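Local coordinates for uncharacterized protein YLR021W (Saccharomyces cerevisiae, PDB 2Z5B) that pairs with a second chaperone subunit, Poc4, and helps the 20S proteasome assemble by promoting formation of its alpha-ring, at residues E47-L59 with R89-D103. Sequence-based numbering, arbitrary orientation.
Sequences EMDSTYEVSSKGL and RDHLSDYQVVTKLGD
Lys100 and Leu101 both direct their backbone N-H groups at one carbonyl oxygen of Thr51, the signature of a classic beta bulge. Lys100 N reaches Thr51 O at 2.7 Å and Leu101 N meets Thr51 O at 3.1 Å, so two bonds grip one acceptor. The extra residue shifts the register by one and brings the Lys100 side chain round to the face that carries Glu53. Bent at chi2 (-61°) and chi4 (83°), the lysine chain crosses Glu53 and sets Lys100 NZ 2.8 Å from Glu53 OE1, in a salt bridge where the ammonium meets the oxygen from above the carboxylate plane. The same ammonium donates to the carbonyl of Leu88 of the partner subunit YPL144W, a use that suits a long, multiply donating side chain. With an alanine at this position, the Glu53 carboxylate would probably lose its counter-charge and that Leu88 carbonyl this donor. Strands 50-56 and 95-99 run antiparallel at the margin of the chain's mixed sheet: 95-99 is outermost within this chain, while 140-145 flanks 50-56 across the other side. Beyond the bulge regular pairing resumes, with Glu53 and Val98 exchanging two backbone bonds and Ser55 and Gln96 two more. On the opposite face from Glu53, Val54 and Val97 form a non-hydrogen-bonded pair; beta-branched valines suit extended strands, and Val54 CG1 lies 4.0 Å from Val97 CG2. Val54 CG1 also packs on Tyr95 CB at 3.8 Å. With CG anti to its carbonyl carbon (chi1 -53°), Tyr52 lays its ring along Thr99, whose short branched side chain presents both OG1 and CG2; Thr99 OG1 sits at the ring edge, 3.3 Å from Tyr52 CE1. Gly102 suits its place twice over: a CB would clash with Ser50 OG and press against the Leu101 carbonyl O.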
loop_
_atom_site.group_PDB
_atom_site.type_symbol
_atom_site.label_atom_id
_atom_site.label_comp_id
_atom_site.label_asym_id
_atom_site.label_seq_id
_atom_site.Cartn_x
_atom_site.Cartn_y
_atom_site.Cartn_z
ATOM N N GLU B 47 6.336 6.123 9.431
ATOM C CA GLU B 47 6.821 6.742 8.200
ATOM C C GLU B 47 6.889 5.763 7.046
ATOM O O GLU B 47 7.105 4.568 7.236
ATOM C CB GLU B 47 8.180 7.429 8.413
ATOM C CG GLU B 47 8.116 8.523 9.451
ATOM C CD GLU B 47 9.448 9.231 9.676
ATOM O OE1 GLU B 47 10.389 9.025 8.872
ATOM O OE2 GLU B 47 9.531 10.007 10.664
ATOM N N MET B 48 6.734 6.306 5.844
ATOM C CA MET B 48 6.647 5.543 4.617
ATOM C C MET B 48 6.939 6.533 3.494
ATOM O O MET B 48 6.230 7.534 3.364
ATOM C CB MET B 48 5.228 4.990 4.478
ATOM C CG MET B 48 5.009 4.050 3.347
ATOM S SD MET B 48 3.560 3.063 3.715
ATOM C CE MET B 48 2.220 4.104 3.135
ATOM N N ASP B 49 7.964 6.260 2.686
ATOM C CA ASP B 49 8.472 7.268 1.738
ATOM C C ASP B 49 8.800 6.715 0.348
ATOM O O ASP B 49 9.171 7.464 -0.555
ATOM C CB ASP B 49 9.718 7.958 2.332
ATOM C CG ASP B 49 10.909 7.006 2.492
ATOM O OD1 ASP B 49 10.836 5.846 2.038
ATOM O OD2 ASP B 49 11.933 7.423 3.080
ATOM N N SER B 50 8.675 5.404 0.180
ATOM C CA SER B 50 8.987 4.760 -1.095
ATOM C C SER B 50 7.872 3.819 -1.511
ATOM O O SER B 50 7.110 3.351 -0.667
ATOM C CB SER B 50 10.312 3.989 -0.988
ATOM O OG SER B 50 11.319 4.783 -0.362
ATOM N N THR B 51 7.755 3.555 -2.804
ATOM C CA THR B 51 6.783 2.580 -3.306
ATOM C C THR B 51 7.365 1.859 -4.509
ATOM O O THR B 51 7.938 2.494 -5.407
ATOM C CB THR B 51 5.415 3.222 -3.669
ATOM O OG1 THR B 51 4.793 3.749 -2.490
ATOM C CG2 THR B 51 4.472 2.203 -4.303
ATOM N N TYR B 52 7.201 0.541 -4.524
ATOM C CA TYR B 52 7.704 -0.313 -5.589
ATOM C C TYR B 52 6.632 -1.258 -6.068
ATOM O O TYR B 52 5.827 -1.754 -5.277
ATOM C CB TYR B 52 8.924 -1.120 -5.111
ATOM C CG TYR B 52 9.991 -0.243 -4.508
ATOM C CD1 TYR B 52 10.924 0.420 -5.313
ATOM C CD2 TYR B 52 10.036 -0.030 -3.132
ATOM C CE1 TYR B 52 11.889 1.266 -4.744
ATOM C CE2 TYR B 52 10.992 0.791 -2.563
ATOM C CZ TYR B 52 11.917 1.430 -3.367
ATOM O OH TYR B 52 12.851 2.244 -2.760
ATOM N N GLU B 53 6.623 -1.497 -7.371
ATOM C CA GLU B 53 5.772 -2.507 -7.952
ATOM C C GLU B 53 6.629 -3.717 -8.310
ATOM O O GLU B 53 7.618 -3.601 -9.049
ATOM C CB GLU B 53 5.021 -1.948 -9.172
ATOM C CG GLU B 53 3.976 -2.896 -9.736
ATOM C CD GLU B 53 3.055 -2.248 -10.754
ATOM O OE1 GLU B 53 3.507 -1.392 -11.555
ATOM O OE2 GLU B 53 1.859 -2.607 -10.757
ATOM N N VAL B 54 6.257 -4.864 -7.742
ATOM C CA VAL B 54 6.937 -6.130 -7.983
ATOM C C VAL B 54 6.001 -7.048 -8.781
ATOM O O VAL B 54 4.922 -7.418 -8.305
ATOM C CB VAL B 54 7.389 -6.794 -6.645
ATOM C CG1 VAL B 54 8.491 -7.839 -6.893
ATOM C CG2 VAL B 54 7.881 -5.736 -5.658
ATOM N N SER B 55 6.402 -7.388 -10.007
ATOM C CA SER B 55 5.618 -8.299 -10.846
ATOM C C SER B 55 6.476 -9.409 -11.459
ATOM O O SER B 55 7.657 -9.207 -11.743
ATOM C CB SER B 55 4.860 -7.536 -11.941
ATOM O OG SER B 55 5.748 -6.839 -12.793
ATOM N N SER B 56 5.870 -10.577 -11.650
ATOM C CA SER B 56 6.590 -11.752 -12.138
ATOM C C SER B 56 6.899 -11.673 -13.627
ATOM O O SER B 56 6.046 -11.275 -14.427
ATOM C CB SER B 56 5.811 -13.034 -11.833
ATOM O OG SER B 56 4.538 -13.014 -12.452
ATOM N N LYS B 57 8.128 -12.055 -13.984
ATOM C CA LYS B 57 8.544 -12.172 -15.379
ATOM C C LYS B 57 7.904 -13.402 -16.037
ATOM O O LYS B 57 8.316 -14.538 -15.768
ATOM C CB LYS B 57 10.076 -12.262 -15.469
ATOM C CG LYS B 57 10.783 -11.014 -15.972
ATOM C CD LYS B 57 10.900 -9.925 -14.914
ATOM C CE LYS B 57 11.919 -8.864 -15.326
ATOM N NZ LYS B 57 11.550 -8.133 -16.581
ATOM N N GLY B 58 6.888 -13.167 -16.873
ATOM C CA GLY B 58 6.221 -14.221 -17.668
ATOM C C GLY B 58 6.027 -15.573 -16.994
ATOM O O GLY B 58 5.688 -15.643 -15.807
ATOM N N LEU B 59 6.229 -16.643 -17.766
ATOM C CA LEU B 59 6.216 -18.017 -17.245
ATOM C C LEU B 59 7.144 -18.949 -18.039
ATOM O O LEU B 59 7.176 -18.921 -19.274
ATOM C CB LEU B 59 4.786 -18.583 -17.179
ATOM C CG LEU B 59 3.871 -18.629 -18.409
ATOM C CD1 LEU B 59 4.006 -19.952 -19.164
ATOM C CD2 LEU B 59 2.431 -18.433 -17.966
ATOM N N ARG B 89 13.763 -24.687 -14.090
ATOM C CA ARG B 89 12.719 -23.818 -14.643
ATOM C C ARG B 89 11.548 -23.621 -13.684
ATOM O O ARG B 89 11.002 -22.523 -13.594
ATOM C CB ARG B 89 12.251 -24.235 -16.048
ATOM C CG ARG B 89 11.769 -23.011 -16.852
ATOM C CD ARG B 89 10.974 -23.333 -18.118
ATOM N NE ARG B 89 10.466 -22.091 -18.721
ATOM C CZ ARG B 89 9.655 -22.018 -19.777
ATOM N NH1 ARG B 89 9.225 -23.118 -20.386
ATOM N NH2 ARG B 89 9.269 -20.831 -20.228
ATOM N N ASP B 90 11.191 -24.672 -12.947
ATOM C CA ASP B 90 10.099 -24.604 -11.965
ATOM C C ASP B 90 10.455 -23.815 -10.703
ATOM O O ASP B 90 9.579 -23.557 -9.873
ATOM C CB ASP B 90 9.617 -26.010 -11.572
ATOM C CG ASP B 90 9.065 -26.806 -12.755
ATOM O OD1 ASP B 90 9.085 -26.302 -13.898
ATOM O OD2 ASP B 90 8.624 -27.955 -12.536
ATOM N N HIS B 91 11.729 -23.443 -10.546
ATOM C CA HIS B 91 12.175 -22.691 -9.360
ATOM C C HIS B 91 12.955 -21.427 -9.710
ATOM O O HIS B 91 13.480 -20.722 -8.834
ATOM C CB HIS B 91 12.993 -23.587 -8.434
ATOM C CG HIS B 91 12.217 -24.726 -7.858
ATOM N ND1 HIS B 91 11.649 -24.678 -6.603
ATOM C CD2 HIS B 91 11.917 -25.946 -8.361
ATOM C CE1 HIS B 91 11.037 -25.821 -6.356
ATOM N NE2 HIS B 91 11.182 -26.607 -7.407
ATOM N N LEU B 92 13.053 -21.170 -11.004
ATOM C CA LEU B 92 13.497 -19.896 -11.514
ATOM C C LEU B 92 12.314 -18.968 -11.253
ATOM O O LEU B 92 11.239 -19.140 -11.835
ATOM C CB LEU B 92 13.768 -20.034 -13.017
ATOM C CG LEU B 92 15.046 -19.536 -13.702
ATOM C CD1 LEU B 92 14.941 -18.066 -14.089
ATOM C CD2 LEU B 92 16.303 -19.815 -12.876
ATOM N N SER B 93 12.504 -18.024 -10.335
ATOM C CA SER B 93 11.466 -17.084 -9.951
ATOM C C SER B 93 11.993 -15.657 -10.050
ATOM O O SER B 93 12.450 -15.091 -9.053
ATOM C CB SER B 93 11.022 -17.352 -8.513
ATOM O OG SER B 93 11.976 -16.820 -7.602
ATOM N N ASP B 94 11.927 -15.079 -11.246
ATOM C CA ASP B 94 12.393 -13.717 -11.450
ATOM C C ASP B 94 11.262 -12.705 -11.474
ATOM O O ASP B 94 10.162 -13.006 -11.934
ATOM C CB ASP B 94 13.224 -13.621 -12.722
ATOM C CG ASP B 94 14.591 -14.253 -12.563
ATOM O OD1 ASP B 94 15.256 -13.999 -11.530
ATOM O OD2 ASP B 94 14.987 -15.014 -13.467
ATOM N N TYR B 95 11.553 -11.510 -10.969
ATOM C CA TYR B 95 10.588 -10.426 -10.905
ATOM C C TYR B 95 11.150 -9.146 -11.503
ATOM O O TYR B 95 12.370 -8.967 -11.628
ATOM C CB TYR B 95 10.142 -10.165 -9.454
ATOM C CG TYR B 95 9.463 -11.343 -8.800
ATOM C CD1 TYR B 95 10.215 -12.375 -8.238
ATOM C CD2 TYR B 95 8.077 -11.433 -8.750
ATOM C CE1 TYR B 95 9.612 -13.463 -7.652
ATOM C CE2 TYR B 95 7.457 -12.518 -8.152
ATOM C CZ TYR B 95 8.241 -13.530 -7.607
ATOM O OH TYR B 95 7.651 -14.610 -7.017
ATOM N N GLN B 96 10.232 -8.271 -11.888
ATOM C CA GLN B 96 10.537 -6.917 -12.292
ATOM C C GLN B 96 10.167 -6.020 -11.106
ATOM O O GLN B 96 9.022 -6.045 -10.637
ATOM C CB GLN B 96 9.698 -6.567 -13.533
ATOM C CG GLN B 96 9.940 -5.185 -14.131
ATOM C CD GLN B 96 8.964 -4.846 -15.252
ATOM O OE1 GLN B 96 9.343 -4.803 -16.425
ATOM N NE2 GLN B 96 7.703 -4.603 -14.896
ATOM N N VAL B 97 11.142 -5.269 -10.600
ATOM C CA VAL B 97 10.901 -4.289 -9.543
ATOM C C VAL B 97 10.944 -2.877 -10.124
ATOM O O VAL B 97 11.983 -2.418 -10.604
ATOM C CB VAL B 97 11.913 -4.406 -8.380
ATOM C CG1 VAL B 97 11.665 -3.305 -7.334
ATOM C CG2 VAL B 97 11.839 -5.788 -7.744
ATOM N N VAL B 98 9.803 -2.202 -10.087
ATOM C CA VAL B 98 9.700 -0.829 -10.590
ATOM C C VAL B 98 9.480 0.140 -9.433
ATOM O O VAL B 98 8.559 -0.025 -8.629
ATOM C CB VAL B 98 8.569 -0.684 -11.638
ATOM C CG1 VAL B 98 8.482 0.756 -12.165
ATOM C CG2 VAL B 98 8.778 -1.638 -12.792
ATOM N N THR B 99 10.333 1.151 -9.378
ATOM C CA THR B 99 10.280 2.189 -8.383
ATOM C C THR B 99 9.248 3.230 -8.806
ATOM O O THR B 99 9.392 3.871 -9.858
ATOM C CB THR B 99 11.659 2.845 -8.227
ATOM O OG1 THR B 99 12.624 1.841 -7.900
ATOM C CG2 THR B 99 11.649 3.893 -7.125
ATOM N N LYS B 100 8.208 3.385 -7.987
ATOM C CA LYS B 100 7.152 4.372 -8.249
ATOM C C LYS B 100 7.409 5.648 -7.454
ATOM O O LYS B 100 7.021 6.741 -7.877
ATOM C CB LYS B 100 5.754 3.804 -7.943
ATOM C CG LYS B 100 5.390 2.524 -8.678
ATOM C CD LYS B 100 5.403 2.722 -10.208
ATOM C CE LYS B 100 4.960 1.473 -10.928
ATOM N NZ LYS B 100 3.474 1.375 -10.985
ATOM N N LEU B 101 8.073 5.505 -6.317
ATOM C CA LEU B 101 8.367 6.621 -5.423
ATOM C C LEU B 101 9.613 6.275 -4.625
ATOM O O LEU B 101 9.722 5.164 -4.116
ATOM C CB LEU B 101 7.182 6.871 -4.475
ATOM C CG LEU B 101 7.212 8.150 -3.640
ATOM C CD1 LEU B 101 7.012 9.403 -4.510
ATOM C CD2 LEU B 101 6.162 8.090 -2.542
ATOM N N GLY B 102 10.556 7.212 -4.535
ATOM C CA GLY B 102 11.816 6.975 -3.820
ATOM C C GLY B 102 12.998 6.634 -4.727
ATOM O O GLY B 102 12.944 6.848 -5.939
ATOM N N ASP B 103 14.061 6.083 -4.138
ATOM C CA ASP B 103 15.305 5.783 -4.866
ATOM C C ASP B 103 15.170 4.582 -5.803
ATOM O O ASP B 103 14.813 3.483 -5.375
ATOM C CB ASP B 103 16.457 5.553 -3.883
ATOM C CG ASP B 103 17.816 5.694 -4.536
ATOM O OD1 ASP B 103 18.421 4.654 -4.875
ATOM O OD2 ASP B 103 18.279 6.846 -4.715
#